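PDB 6NP3: aminoglycoside N(3)-acetyltransferase from Enterobacter cloacae, which transfers an acetyl group from acetyl-CoA to the 3-amino group of 2-deoxystreptamine antibiotics such as gentamicin, and so probably confers resistance to them. Local coordinates for residues F59-R63 and A92-F98; A115-M121 and H135-Y141; V23-V27 and D165-A169. All coordinates share one frame; numbering follows the deposited sequence. Where two conformers were deposited one is given.

Contact 1 of 3, residues F59-R63 and A92-F98; sequences FVSWR and APAYPGF. With LLL ((2R,3R,4R,5R)-2-((1S,2S,3R,4S,6R)-4,6-diamino-3-((2R,3R,6S)-3-amino-6-(aminomethyl)-tetrahydro-2H-pyran-2-yloxy)-2-hydr oxycyclohexyloxy)-5-methyl-4-(methylamino)-tetrahydro-2H-pyran-3,5-diol), chain B.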
loop_
_atom_site.group_PDB
_atom_site.type_symbol
_atom_site.label_atom_id
_atom_site.label_comp_id
_atom_site.label_asym_id
_atom_site.label_seq_id
_atom_site.Cartn_x
_atom_site.Cartn_y
_atom_site.Cartn_z
ATOM N N PHE A 59 1.804 -1.196 -2.331
ATOM C CA PHE A 59 0.592 -0.533 -2.813
ATOM C C PHE A 59 0.976 0.429 -3.935
ATOM O O PHE A 59 1.505 1.517 -3.689
ATOM C CB PHE A 59 -0.090 0.173 -1.650
ATOM C CG PHE A 59 -1.214 1.077 -2.064
ATOM C CD1 PHE A 59 -2.104 0.711 -3.045
ATOM C CD2 PHE A 59 -1.391 2.290 -1.441
ATOM C CE1 PHE A 59 -3.138 1.576 -3.407
ATOM C CE2 PHE A 59 -2.403 3.133 -1.809
ATOM C CZ PHE A 59 -3.282 2.771 -2.767
ATOM N N VAL A 60 0.719 0.024 -5.177
ATOM C CA VAL A 60 1.217 0.790 -6.316
ATOM C C VAL A 60 0.137 1.602 -7.024
ATOM O O VAL A 60 0.449 2.605 -7.674
ATOM C CB VAL A 60 2.003 -0.073 -7.324
ATOM C CG1 VAL A 60 3.108 -0.861 -6.609
ATOM C CG2 VAL A 60 1.112 -1.044 -8.085
ATOM N N SER A 61 -1.117 1.183 -6.914
ATOM C CA SER A 61 -2.246 1.863 -7.577
ATOM C C SER A 61 -1.949 2.011 -9.075
ATOM O O SER A 61 -1.332 1.134 -9.691
ATOM C CB SER A 61 -2.532 3.140 -6.824
ATOM O OG SER A 61 -3.681 3.817 -7.308
ATOM N N TRP A 62 -2.430 3.103 -9.668
ATOM C CA TRP A 62 -2.438 3.287 -11.117
ATOM C C TRP A 62 -2.384 4.785 -11.379
ATOM O O TRP A 62 -3.237 5.537 -10.888
ATOM C CB TRP A 62 -3.722 2.707 -11.690
ATOM C CG TRP A 62 -3.921 2.845 -13.176
ATOM C CD1 TRP A 62 -2.974 3.045 -14.138
ATOM C CD2 TRP A 62 -5.157 2.749 -13.853
ATOM N NE1 TRP A 62 -3.556 3.089 -15.379
ATOM C CE2 TRP A 62 -4.894 2.880 -15.233
ATOM C CE3 TRP A 62 -6.455 2.524 -13.435
ATOM C CZ2 TRP A 62 -5.892 2.861 -16.184
ATOM C CZ3 TRP A 62 -7.449 2.485 -14.385
ATOM C CH2 TRP A 62 -7.161 2.647 -15.746
ATOM N N ARG A 63 -1.397 5.201 -12.179
ATOM C CA ARG A 63 -1.245 6.599 -12.586
ATOM C C ARG A 63 -2.543 7.191 -13.110
ATOM O O ARG A 63 -2.878 8.341 -12.805
ATOM C CB ARG A 63 -0.174 6.675 -13.673
ATOM C CG ARG A 63 0.163 8.082 -14.136
ATOM C CD ARG A 63 1.014 8.027 -15.394
ATOM N NE ARG A 63 0.198 7.784 -16.578
ATOM C CZ ARG A 63 0.677 7.714 -17.815
ATOM N NH1 ARG A 63 1.973 7.839 -18.034
ATOM N NH2 ARG A 63 -0.142 7.497 -18.831
ATOM N N ALA A 92 -0.016 -0.864 -16.995
ATOM C CA ALA A 92 -0.473 0.363 -16.351
ATOM C C ALA A 92 0.583 0.880 -15.383
ATOM O O ALA A 92 0.945 0.167 -14.435
ATOM C CB ALA A 92 -1.777 0.065 -15.610
ATOM N N PRO A 93 1.071 2.102 -15.524
ATOM C CA PRO A 93 2.069 2.592 -14.570
ATOM C C PRO A 93 1.497 2.855 -13.181
ATOM O O PRO A 93 0.302 3.112 -12.998
ATOM C CB PRO A 93 2.592 3.884 -15.210
ATOM C CG PRO A 93 1.632 4.215 -16.301
ATOM C CD PRO A 93 0.914 2.985 -16.700
ATOM N N ALA A 94 2.383 2.777 -12.196
ATOM C CA ALA A 94 2.038 3.044 -10.811
ATOM C C ALA A 94 1.654 4.511 -10.625
ATOM O O ALA A 94 2.012 5.387 -11.424
ATOM C CB ALA A 94 3.241 2.696 -9.929
ATOM N N TYR A 95 0.950 4.783 -9.524
ATOM C CA TYR A 95 0.543 6.150 -9.201
ATOM C C TYR A 95 1.721 6.910 -8.596
ATOM O O TYR A 95 2.210 6.524 -7.542
ATOM C CB TYR A 95 -0.625 6.134 -8.222
ATOM C CG TYR A 95 -1.158 7.523 -7.943
ATOM C CD1 TYR A 95 -1.885 8.212 -8.903
ATOM C CD2 TYR A 95 -0.921 8.150 -6.737
ATOM C CE1 TYR A 95 -2.380 9.495 -8.655
ATOM C CE2 TYR A 95 -1.418 9.430 -6.479
ATOM C CZ TYR A 95 -2.130 10.088 -7.449
ATOM O OH TYR A 95 -2.628 11.357 -7.219
ATOM N N PRO A 96 2.201 7.986 -9.207
ATOM C CA PRO A 96 3.445 8.582 -8.678
ATOM C C PRO A 96 3.361 9.068 -7.234
ATOM O O PRO A 96 4.375 9.053 -6.525
ATOM C CB PRO A 96 3.747 9.707 -9.669
ATOM C CG PRO A 96 3.102 9.262 -10.954
ATOM C CD PRO A 96 1.823 8.557 -10.508
ATOM N N GLY A 97 2.181 9.472 -6.764
ATOM C CA GLY A 97 2.062 10.077 -5.447
ATOM C C GLY A 97 2.288 9.142 -4.273
ATOM O O GLY A 97 2.444 9.626 -3.147
ATOM N N PHE A 98 2.304 7.834 -4.489
ATOM C CA PHE A 98 2.563 6.892 -3.414
ATOM C C PHE A 98 4.023 6.495 -3.348
ATOM O O PHE A 98 4.401 5.650 -2.522
ATOM C CB PHE A 98 1.643 5.684 -3.539
ATOM C CG PHE A 98 0.178 6.063 -3.565
ATOM C CD1 PHE A 98 -0.285 7.208 -2.918
ATOM C CD2 PHE A 98 -0.726 5.294 -4.235
ATOM C CE1 PHE A 98 -1.631 7.547 -2.955
ATOM C CE2 PHE A 98 -2.053 5.639 -4.253
ATOM C CZ PHE A 98 -2.502 6.742 -3.615
HETATM C C11 LLL B . -3.443 10.473 1.062
HETATM O O11 LLL B . -3.463 9.041 1.298
HETATM C C21 LLL B . -2.034 10.962 1.390
HETATM N N21 LLL B . -1.098 10.097 0.681
HETATM C C31 LLL B . -1.748 10.777 2.835
HETATM C C41 LLL B . -2.757 11.592 3.630
HETATM C C51 LLL B . -4.154 11.126 3.238
HETATM O O51 LLL B . -4.345 11.238 1.855
HETATM C C61 LLL B . -5.204 11.980 3.915
HETATM N N61 LLL B . -6.521 11.502 3.497
HETATM C C12 LLL B . -5.454 6.012 -0.855
HETATM N N12 LLL B . -6.417 5.067 -1.405
HETATM C C22 LLL B . -5.324 5.858 0.659
HETATM C C32 LLL B . -4.251 6.821 1.127
HETATM N N32 LLL B . -4.079 6.684 2.576
HETATM C C42 LLL B . -4.584 8.284 0.831
HETATM C C52 LLL B . -4.863 8.445 -0.664
HETATM O O52 LLL B . -5.351 9.747 -0.886
HETATM C C62 LLL B . -5.885 7.449 -1.177
HETATM O O62 LLL B . -5.954 7.572 -2.585
HETATM C C13 LLL B . -7.245 7.759 -3.169
HETATM C C23 LLL B . -7.189 7.116 -4.552
HETATM O O23 LLL B . -6.778 5.773 -4.395
HETATM C C33 LLL B . -6.142 7.819 -5.435
HETATM N N33 LLL B . -6.181 7.260 -6.805
HETATM C C43 LLL B . -6.454 9.330 -5.457
HETATM O O43 LLL B . -7.652 9.488 -6.191
HETATM C C53 LLL B . -6.613 9.866 -4.031
HETATM O O53 LLL B . -7.579 9.155 -3.291
HETATM C C83 LLL B . -5.310 10.099 -6.129
HETATM C C93 LLL B . -4.836 6.819 -7.233
HETATM O O HOH W 1 2.604 4.079 -6.444
#

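Contact 2 of 3, residues A115-M121 and H135-Y141; sequences AHPDASM and HEMGAAY. With LLL ((2R,3R,4R,5R)-2-((1S,2S,3R,4S,6R)-4,6-diamino-3-((2R,3R,6S)-3-amino-6-(aminomethyl)-tetrahydro-2H-pyran-2-yloxy)-2-hydr oxycyclohexyloxy)-5-methyl-4-(methylamino)-tetrahydro-2H-pyran-3,5-diol), chain B.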
loop_
_atom_site.group_PDB
_atom_site.type_symbol
_atom_site.label_atom_id
_atom_site.label_comp_id
_atom_site.label_asym_id
_atom_site.label_seq_id
_atom_site.Cartn_x
_atom_site.Cartn_y
_atom_site.Cartn_z
ATOM N N ALA A 115 -5.644 -6.997 -9.429
ATOM C CA ALA A 115 -6.645 -6.614 -10.413
ATOM C C ALA A 115 -7.455 -5.372 -10.063
ATOM O O ALA A 115 -8.241 -4.926 -10.905
ATOM C CB ALA A 115 -7.605 -7.793 -10.603
ATOM N N HIS A 116 -7.373 -4.857 -8.854
ATOM C CA HIS A 116 -8.134 -3.670 -8.481
ATOM C C HIS A 116 -7.419 -2.439 -9.006
ATOM O O HIS A 116 -6.290 -2.159 -8.596
ATOM C CB HIS A 116 -8.235 -3.621 -6.971
ATOM C CG HIS A 116 -9.230 -2.649 -6.461
ATOM N ND1 HIS A 116 -9.205 -1.305 -6.758
ATOM C CD2 HIS A 116 -10.271 -2.843 -5.621
ATOM C CE1 HIS A 116 -10.200 -0.719 -6.117
ATOM N NE2 HIS A 116 -10.849 -1.630 -5.411
ATOM N N PRO A 117 -8.019 -1.708 -9.945
ATOM C CA PRO A 117 -7.226 -0.680 -10.626
ATOM C C PRO A 117 -6.776 0.443 -9.715
ATOM O O PRO A 117 -5.642 0.910 -9.837
ATOM C CB PRO A 117 -8.149 -0.212 -11.760
ATOM C CG PRO A 117 -9.017 -1.354 -12.028
ATOM C CD PRO A 117 -9.294 -1.937 -10.644
ATOM N N ASP A 118 -7.617 0.864 -8.777
ATOM C CA ASP A 118 -7.269 1.971 -7.898
ATOM C C ASP A 118 -6.444 1.521 -6.704
ATOM O O ASP A 118 -5.564 2.259 -6.258
ATOM C CB ASP A 118 -8.526 2.717 -7.431
ATOM C CG ASP A 118 -8.188 4.004 -6.752
ATOM O OD1 ASP A 118 -7.667 4.942 -7.416
ATOM O OD2 ASP A 118 -8.405 4.090 -5.527
ATOM N N ALA A 119 -6.754 0.355 -6.146
ATOM C CA ALA A 119 -6.037 -0.192 -5.001
ATOM C C ALA A 119 -4.924 -1.160 -5.396
ATOM O O ALA A 119 -4.407 -1.879 -4.536
ATOM C CB ALA A 119 -7.031 -0.892 -4.072
ATOM N N SER A 120 -4.438 -1.093 -6.619
ATOM C CA SER A 120 -3.609 -2.162 -7.129
ATOM C C SER A 120 -2.356 -2.382 -6.298
ATOM O O SER A 120 -1.649 -1.446 -5.933
ATOM C CB SER A 120 -3.218 -1.862 -8.568
ATOM O OG SER A 120 -2.539 -2.958 -9.170
ATOM N N MET A 121 -2.056 -3.659 -6.078
ATOM C CA MET A 121 -0.922 -4.101 -5.282
ATOM C C MET A 121 0.023 -4.946 -6.129
ATOM O O MET A 121 -0.422 -5.801 -6.903
ATOM C CB MET A 121 -1.424 -4.977 -4.124
ATOM C CG MET A 121 -2.416 -4.316 -3.196
ATOM S SD MET A 121 -1.625 -3.258 -2.005
ATOM C CE MET A 121 -3.043 -2.383 -1.368
ATOM N N HIS A 135 -8.497 -9.726 -5.823
ATOM C CA HIS A 135 -8.532 -8.327 -5.411
ATOM C C HIS A 135 -9.706 -7.680 -6.153
ATOM O O HIS A 135 -9.557 -7.047 -7.204
ATOM C CB HIS A 135 -7.233 -7.591 -5.662
ATOM C CG HIS A 135 -7.132 -6.349 -4.867
ATOM N ND1 HIS A 135 -6.052 -5.507 -4.959
ATOM C CD2 HIS A 135 -7.944 -5.838 -3.909
ATOM C CE1 HIS A 135 -6.205 -4.521 -4.096
ATOM N NE2 HIS A 135 -7.354 -4.685 -3.462
ATOM N N GLU A 136 -10.877 -7.768 -5.556
ATOM C CA GLU A 136 -12.114 -7.406 -6.234
ATOM C C GLU A 136 -12.551 -5.996 -5.888
ATOM O O GLU A 136 -12.276 -5.475 -4.803
ATOM C CB GLU A 136 -13.216 -8.417 -5.886
ATOM C CG GLU A 136 -12.898 -9.773 -6.529
ATOM C CD GLU A 136 -13.679 -10.936 -5.958
ATOM O OE1 GLU A 136 -14.544 -10.717 -5.095
ATOM O OE2 GLU A 136 -13.415 -12.082 -6.377
ATOM N N MET A 137 -13.252 -5.390 -6.835
ATOM C CA MET A 137 -13.935 -4.145 -6.548
ATOM C C MET A 137 -14.832 -4.340 -5.336
ATOM O O MET A 137 -15.522 -5.353 -5.199
ATOM C CB MET A 137 -14.726 -3.697 -7.779
ATOM C CG MET A 137 -13.798 -3.285 -8.913
ATOM S SD MET A 137 -13.094 -1.635 -8.689
ATOM C CE MET A 137 -14.489 -0.663 -9.180
ATOM N N GLY A 138 -14.780 -3.383 -4.428
ATOM C CA GLY A 138 -15.505 -3.480 -3.190
ATOM C C GLY A 138 -14.695 -4.029 -2.038
ATOM O O GLY A 138 -15.200 -4.049 -0.907
ATOM N N ALA A 139 -13.461 -4.470 -2.297
ATOM C CA ALA A 139 -12.569 -5.039 -1.299
ATOM C C ALA A 139 -11.175 -4.442 -1.479
ATOM O O ALA A 139 -10.183 -5.134 -1.705
ATOM C CB ALA A 139 -12.524 -6.563 -1.397
ATOM N N ALA A 140 -11.073 -3.126 -1.330
ATOM C CA ALA A 140 -9.819 -2.459 -1.651
ATOM C C ALA A 140 -8.712 -2.803 -0.660
ATOM O O ALA A 140 -7.628 -3.250 -1.061
ATOM C CB ALA A 140 -10.029 -0.956 -1.739
ATOM N N TYR A 141 -8.961 -2.568 0.646
ATOM C CA TYR A 141 -7.958 -2.750 1.687
ATOM C C TYR A 141 -8.444 -3.599 2.837
ATOM O O TYR A 141 -7.685 -3.799 3.789
ATOM C CB TYR A 141 -7.498 -1.397 2.263
ATOM C CG TYR A 141 -7.181 -0.418 1.155
ATOM C CD1 TYR A 141 -6.043 -0.567 0.370
ATOM C CD2 TYR A 141 -8.054 0.602 0.828
ATOM C CE1 TYR A 141 -5.765 0.292 -0.670
ATOM C CE2 TYR A 141 -7.773 1.465 -0.222
ATOM C CZ TYR A 141 -6.630 1.291 -0.964
ATOM O OH TYR A 141 -6.359 2.118 -2.028
HETATM C C11 LLL B . -3.443 10.473 1.062
HETATM O O11 LLL B . -3.463 9.041 1.298
HETATM C C21 LLL B . -2.034 10.962 1.390
HETATM N N21 LLL B . -1.098 10.097 0.681
HETATM C C31 LLL B . -1.748 10.777 2.835
HETATM C C41 LLL B . -2.757 11.592 3.630
HETATM C C51 LLL B . -4.154 11.126 3.238
HETATM O O51 LLL B . -4.345 11.238 1.855
HETATM C C61 LLL B . -5.204 11.980 3.915
HETATM N N61 LLL B . -6.521 11.502 3.497
HETATM C C12 LLL B . -5.454 6.012 -0.855
HETATM N N12 LLL B . -6.417 5.067 -1.405
HETATM C C22 LLL B . -5.324 5.858 0.659
HETATM C C32 LLL B . -4.251 6.821 1.127
HETATM N N32 LLL B . -4.079 6.684 2.576
HETATM C C42 LLL B . -4.584 8.284 0.831
HETATM C C52 LLL B . -4.863 8.445 -0.664
HETATM O O52 LLL B . -5.351 9.747 -0.886
HETATM C C62 LLL B . -5.885 7.449 -1.177
HETATM O O62 LLL B . -5.954 7.572 -2.585
HETATM C C13 LLL B . -7.245 7.759 -3.169
HETATM C C23 LLL B . -7.189 7.116 -4.552
HETATM O O23 LLL B . -6.778 5.773 -4.395
HETATM C C33 LLL B . -6.142 7.819 -5.435
HETATM N N33 LLL B . -6.181 7.260 -6.805
HETATM C C43 LLL B . -6.454 9.330 -5.457
HETATM O O43 LLL B . -7.652 9.488 -6.191
HETATM C C53 LLL B . -6.613 9.866 -4.031
HETATM O O53 LLL B . -7.579 9.155 -3.291
HETATM C C83 LLL B . -5.310 10.099 -6.129
HETATM C C93 LLL B . -4.836 6.819 -7.233
HETATM O O HOH W 2 -10.818 -5.963 -9.409
HETATM O O HOH W 3 -13.190 -1.072 -3.966
HETATM O O HOH W 4 -8.745 2.241 -3.448
#

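Contact 3 of 3, residues V23-V27 and D165-A169; sequences VMPHV and DAVTA. With LLL ((2R,3R,4R,5R)-2-((1S,2S,3R,4S,6R)-4,6-diamino-3-((2R,3R,6S)-3-amino-6-(aminomethyl)-tetrahydro-2H-pyran-2-yloxy)-2-hydr oxycyclohexyloxy)-5-methyl-4-(methylamino)-tetrahydro-2H-pyran-3,5-diol), chain B.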
loop_
_atom_site.group_PDB
_atom_site.type_symbol
_atom_site.label_atom_id
_atom_site.label_comp_id
_atom_site.label_asym_id
_atom_site.label_seq_id
_atom_site.Cartn_x
_atom_site.Cartn_y
_atom_site.Cartn_z
ATOM N N VAL A 23 7.561 -8.283 3.464
ATOM C CA VAL A 23 7.775 -6.861 3.744
ATOM C C VAL A 23 6.956 -5.993 2.795
ATOM O O VAL A 23 6.966 -6.207 1.575
ATOM C CB VAL A 23 9.270 -6.501 3.651
ATOM C CG1 VAL A 23 9.506 -5.008 3.774
ATOM C CG2 VAL A 23 10.042 -7.271 4.686
ATOM N N MET A 24 6.288 -4.977 3.362
ATOM C CA MET A 24 5.572 -3.961 2.595
ATOM C C MET A 24 6.288 -2.639 2.817
ATOM O O MET A 24 6.219 -2.077 3.929
ATOM C CB MET A 24 4.120 -3.858 3.054
ATOM C CG MET A 24 3.324 -2.831 2.288
ATOM S SD MET A 24 1.574 -3.021 2.581
ATOM C CE MET A 24 0.946 -1.922 1.344
ATOM N N PRO A 25 6.960 -2.101 1.813
ATOM C CA PRO A 25 7.698 -0.853 1.996
ATOM C C PRO A 25 6.866 0.381 1.670
ATOM O O PRO A 25 6.014 0.391 0.781
ATOM C CB PRO A 25 8.864 -0.996 1.003
ATOM C CG PRO A 25 8.231 -1.734 -0.144
ATOM C CD PRO A 25 7.241 -2.717 0.499
ATOM N N HIS A 26 7.211 1.450 2.375
ATOM C CA HIS A 26 6.716 2.798 2.115
ATOM C C HIS A 26 7.964 3.659 2.126
ATOM O O HIS A 26 8.647 3.727 3.144
ATOM C CB HIS A 26 5.724 3.297 3.180
ATOM C CG HIS A 26 4.455 2.513 3.222
ATOM N ND1 HIS A 26 3.536 2.556 2.203
ATOM C CD2 HIS A 26 3.982 1.635 4.134
ATOM C CE1 HIS A 26 2.532 1.746 2.496
ATOM N NE2 HIS A 26 2.777 1.181 3.658
ATOM N N VAL A 27 8.270 4.314 1.014
ATOM C CA VAL A 27 9.594 4.913 0.833
ATOM C C VAL A 27 9.491 6.378 0.418
ATOM O O VAL A 27 8.762 6.718 -0.519
ATOM C CB VAL A 27 10.403 4.144 -0.231
ATOM C CG1 VAL A 27 11.809 4.735 -0.406
ATOM C CG2 VAL A 27 10.451 2.669 0.095
ATOM N N ASP A 165 1.258 8.861 8.068
ATOM C CA ASP A 165 0.117 8.774 7.170
ATOM C C ASP A 165 0.267 7.663 6.143
ATOM O O ASP A 165 -0.703 7.355 5.442
ATOM C CB ASP A 165 -0.021 10.076 6.372
ATOM C CG ASP A 165 1.074 10.222 5.312
ATOM O OD1 ASP A 165 2.210 10.535 5.697
ATOM O OD2 ASP A 165 0.823 9.982 4.111
ATOM N N ALA A 166 1.454 7.073 6.018
ATOM C CA ALA A 166 1.775 6.240 4.870
ATOM C C ALA A 166 1.334 4.791 5.008
ATOM O O ALA A 166 1.417 4.057 4.032
ATOM C CB ALA A 166 3.285 6.261 4.639
ATOM N N VAL A 167 0.775 4.397 6.147
ATOM C CA VAL A 167 0.615 2.981 6.501
ATOM C C VAL A 167 -0.690 2.417 5.931
ATOM O O VAL A 167 -1.730 2.348 6.603
ATOM C CB VAL A 167 0.683 2.821 8.021
ATOM C CG1 VAL A 167 0.622 1.360 8.377
ATOM C CG2 VAL A 167 1.904 3.502 8.619
ATOM N N THR A 168 -0.625 1.999 4.671
ATOM C CA THR A 168 -1.812 1.531 3.963
ATOM C C THR A 168 -2.507 0.410 4.704
ATOM O O THR A 168 -3.735 0.300 4.647
ATOM C CB THR A 168 -1.401 1.029 2.577
ATOM O OG1 THR A 168 -0.521 1.982 1.960
ATOM C CG2 THR A 168 -2.578 0.754 1.714
ATOM N N ALA A 169 -1.751 -0.456 5.365
ATOM C CA ALA A 169 -2.394 -1.578 6.012
ATOM C C ALA A 169 -3.425 -1.150 7.044
ATOM O O ALA A 169 -4.352 -1.925 7.324
ATOM C CB ALA A 169 -1.386 -2.506 6.653
HETATM C C11 LLL B . -3.443 10.473 1.062
HETATM O O11 LLL B . -3.463 9.041 1.298
HETATM C C21 LLL B . -2.034 10.962 1.390
HETATM N N21 LLL B . -1.098 10.097 0.681
HETATM C C31 LLL B . -1.748 10.777 2.835
HETATM C C41 LLL B . -2.757 11.592 3.630
HETATM C C51 LLL B . -4.154 11.126 3.238
HETATM O O51 LLL B . -4.345 11.238 1.855
HETATM C C61 LLL B . -5.204 11.980 3.915
HETATM N N61 LLL B . -6.521 11.502 3.497
HETATM C C12 LLL B . -5.454 6.012 -0.855
HETATM N N12 LLL B . -6.417 5.067 -1.405
HETATM C C22 LLL B . -5.324 5.858 0.659
HETATM C C32 LLL B . -4.251 6.821 1.127
HETATM N N32 LLL B . -4.079 6.684 2.576
HETATM C C42 LLL B . -4.584 8.284 0.831
HETATM C C52 LLL B . -4.863 8.445 -0.664
HETATM O O52 LLL B . -5.351 9.747 -0.886
HETATM C C62 LLL B . -5.885 7.449 -1.177
HETATM O O62 LLL B . -5.954 7.572 -2.585
HETATM C C13 LLL B . -7.245 7.759 -3.169
HETATM C C23 LLL B . -7.189 7.116 -4.552
HETATM O O23 LLL B . -6.778 5.773 -4.395
HETATM C C33 LLL B . -6.142 7.819 -5.435
HETATM N N33 LLL B . -6.181 7.260 -6.805
HETATM C C43 LLL B . -6.454 9.330 -5.457
HETATM O O43 LLL B . -7.652 9.488 -6.191
HETATM C C53 LLL B . -6.613 9.866 -4.031
HETATM O O53 LLL B . -7.579 9.155 -3.291
HETATM C C83 LLL B . -5.310 10.099 -6.129
HETATM C C93 LLL B . -4.836 6.819 -7.233
HETATM O O HOH W 5 1.095 -0.742 4.992
#

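Contact 1 of 3, residues F59-R63 and A92-F98
One wall of the gentamicin pocket forms where S61, in the loop that leaves strand 55-59, lies against Y95 and F98 of residues 92-98. Two backbone hydrogen bonds fasten the loops together. Y95 N donates to V60 O over 2.9 Å, almost straight at 173°, and a water that bridges to Y95 O adds a second bond to the same V60 O. R63 N donates to P93 O over 2.8 Å, this time from above the carbonyl plane, 35° out of it.

Aromatic side chains line the other side. F59 has its CG anti to the backbone N (chi1 170°), which carries the ring to F98; the two planes are nearly parallel but slid apart and barely overlap, with F59 CZ 3.5 Å from F98 CE2. On the opposite face of the F98 ring, Y95 CD2 lies over the centre, while S61 CB meets the ring edge at 3.6 Å from F98 CE2. Farther along, W62 CD1 packs on A92 CB at 3.5 Å, and P93 CG covers one face of the R63 guanidinium, 3.9 Å from R63 NE.

Gentamicin touches this surface mostly with carbon, though its ether O62 lies at the F98 ring edge: its N-methyl C93 rests over one face of the Y95 ring and comes within 3.2 Å of S61 OG, a hydroxyl already hydrogen-bonded to D118 O. The polar ties of the contact are thus mostly spent on backbone atoms, leaving an aromatic surface that meets the antibiotic by shape, whereas acidic residues such as E68 and D118 bind its polar groups.

Contact 2 of 3, residues A115-M121 and H135-Y141
D118 OD2 accepts two hydrogen bonds, one from gentamicin O23 at 2.6 Å and one from a water that also bonds to Y141 OH, so the two segments meet through solvent at the substrate. The other oxygen, D118 OD1, takes N33 of the antibiotic at 2.8 Å and is also bonded to S65 OG. Y141 OH in turn accepts a hydrogen bond from gentamicin N12, 3.0 Å away.

Behind this polar front two histidines pack together. H116 CB sits over the centre of the H135 ring, 3.5 Å from its centroid and only 8° off the normal, a CH-pi contact. The H135 ring is fixed by both nitrogens: NE2 donates to A140 O at 2.8 Å, and ND1 is hydrogen-bonded to S114 OG. With its CG anti to the backbone N (chi1 -167°), H116 slots its own ring between A119 CB on one face and M137 SD on the other, the sulfur lying 4.1 Å from the centroid. In the plane of that ring a water joins H116 NE2 to N of G138, a residue of the type II turn E136-A139.

M137 reaches from this turn onto strands 184-193 and 196-205, P117 leans on the first of them, and M121 and H135 pack against helix 146-151, so the paired loops touch the two-stranded sheet on one hand and that helix on the other.

Contact 3 of 3, residues V23-V27 and D165-A169
H26 and A166 bring their backbones closest, 6.6 Å between CA atoms, where residues 23-27 of strand 22-27 pass a loop that shares no direct hydrogen bond with them. Side chains and one carbonyl group make the contact instead. A166 is modelled in two conformers; in the one described, its O atom stands over the centre of the H26 ring, about 3.0 Å above the plane. Both ring nitrogens are near that oxygen, yet the angles are too poor for hydrogen bonding, and the carbonyl meets the face of the imidazole.

H26 keeps its CG anti to the carbonyl carbon (chi1 -65°), which turns the ring from the strand toward the loop. There T168 OG1 lies close to the ring plane at its edge, 3.1 Å from H26 CE1. A water, also in the plane, is hydrogen-bonded to H26 NE2 at 2.9 Å and accepts a hydrogen bond from A169 N, linking ring and loop backbone.

Strand 22-27 occupies the interior of the mixed central sheet, flanked in parallel by strands 55-59 and 156-160, and the contact lies near its C-terminal end. H26, V27 and T168 bind acetyl-CoA in another structure of this enzyme, though no cofactor is bound here. V167, the centre of an inverse gamma turn, bends the chain between A166 and T168, and both neighbours direct their CB toward the strand.

Deeper in, M24 extends its whole side chain so that its terminal CE reaches T168 CB at 4.0 Å, crossing it at about a right angle. The same methionine packs on I147 and F150 of helix 146-151.

The three contacts lie around the bound gentamicin, their centres 13 to 16 Å apart. Contacts 1 and 2 hold pocket residues that touch it, while segment 165-169 reaches it through D165. Along the chain contact 1 closes before contact 2 opens, and both fall between the segments of contact 3. Strand 22-27 supplies one side of contact 3, its neighbour 55-59 runs into contact 1, and strand 121-124, antiparallel to 55-59 on its other side, begins in contact 2. Contacts 1 and 2 are also hydrogen-bonded, S61 N lying 2.9 Å from S120 O. F59, Y141 and T168 pack together where all three converge. Segments distant in sequence bring the aminoglycoside pocket next to the acetyl-CoA site.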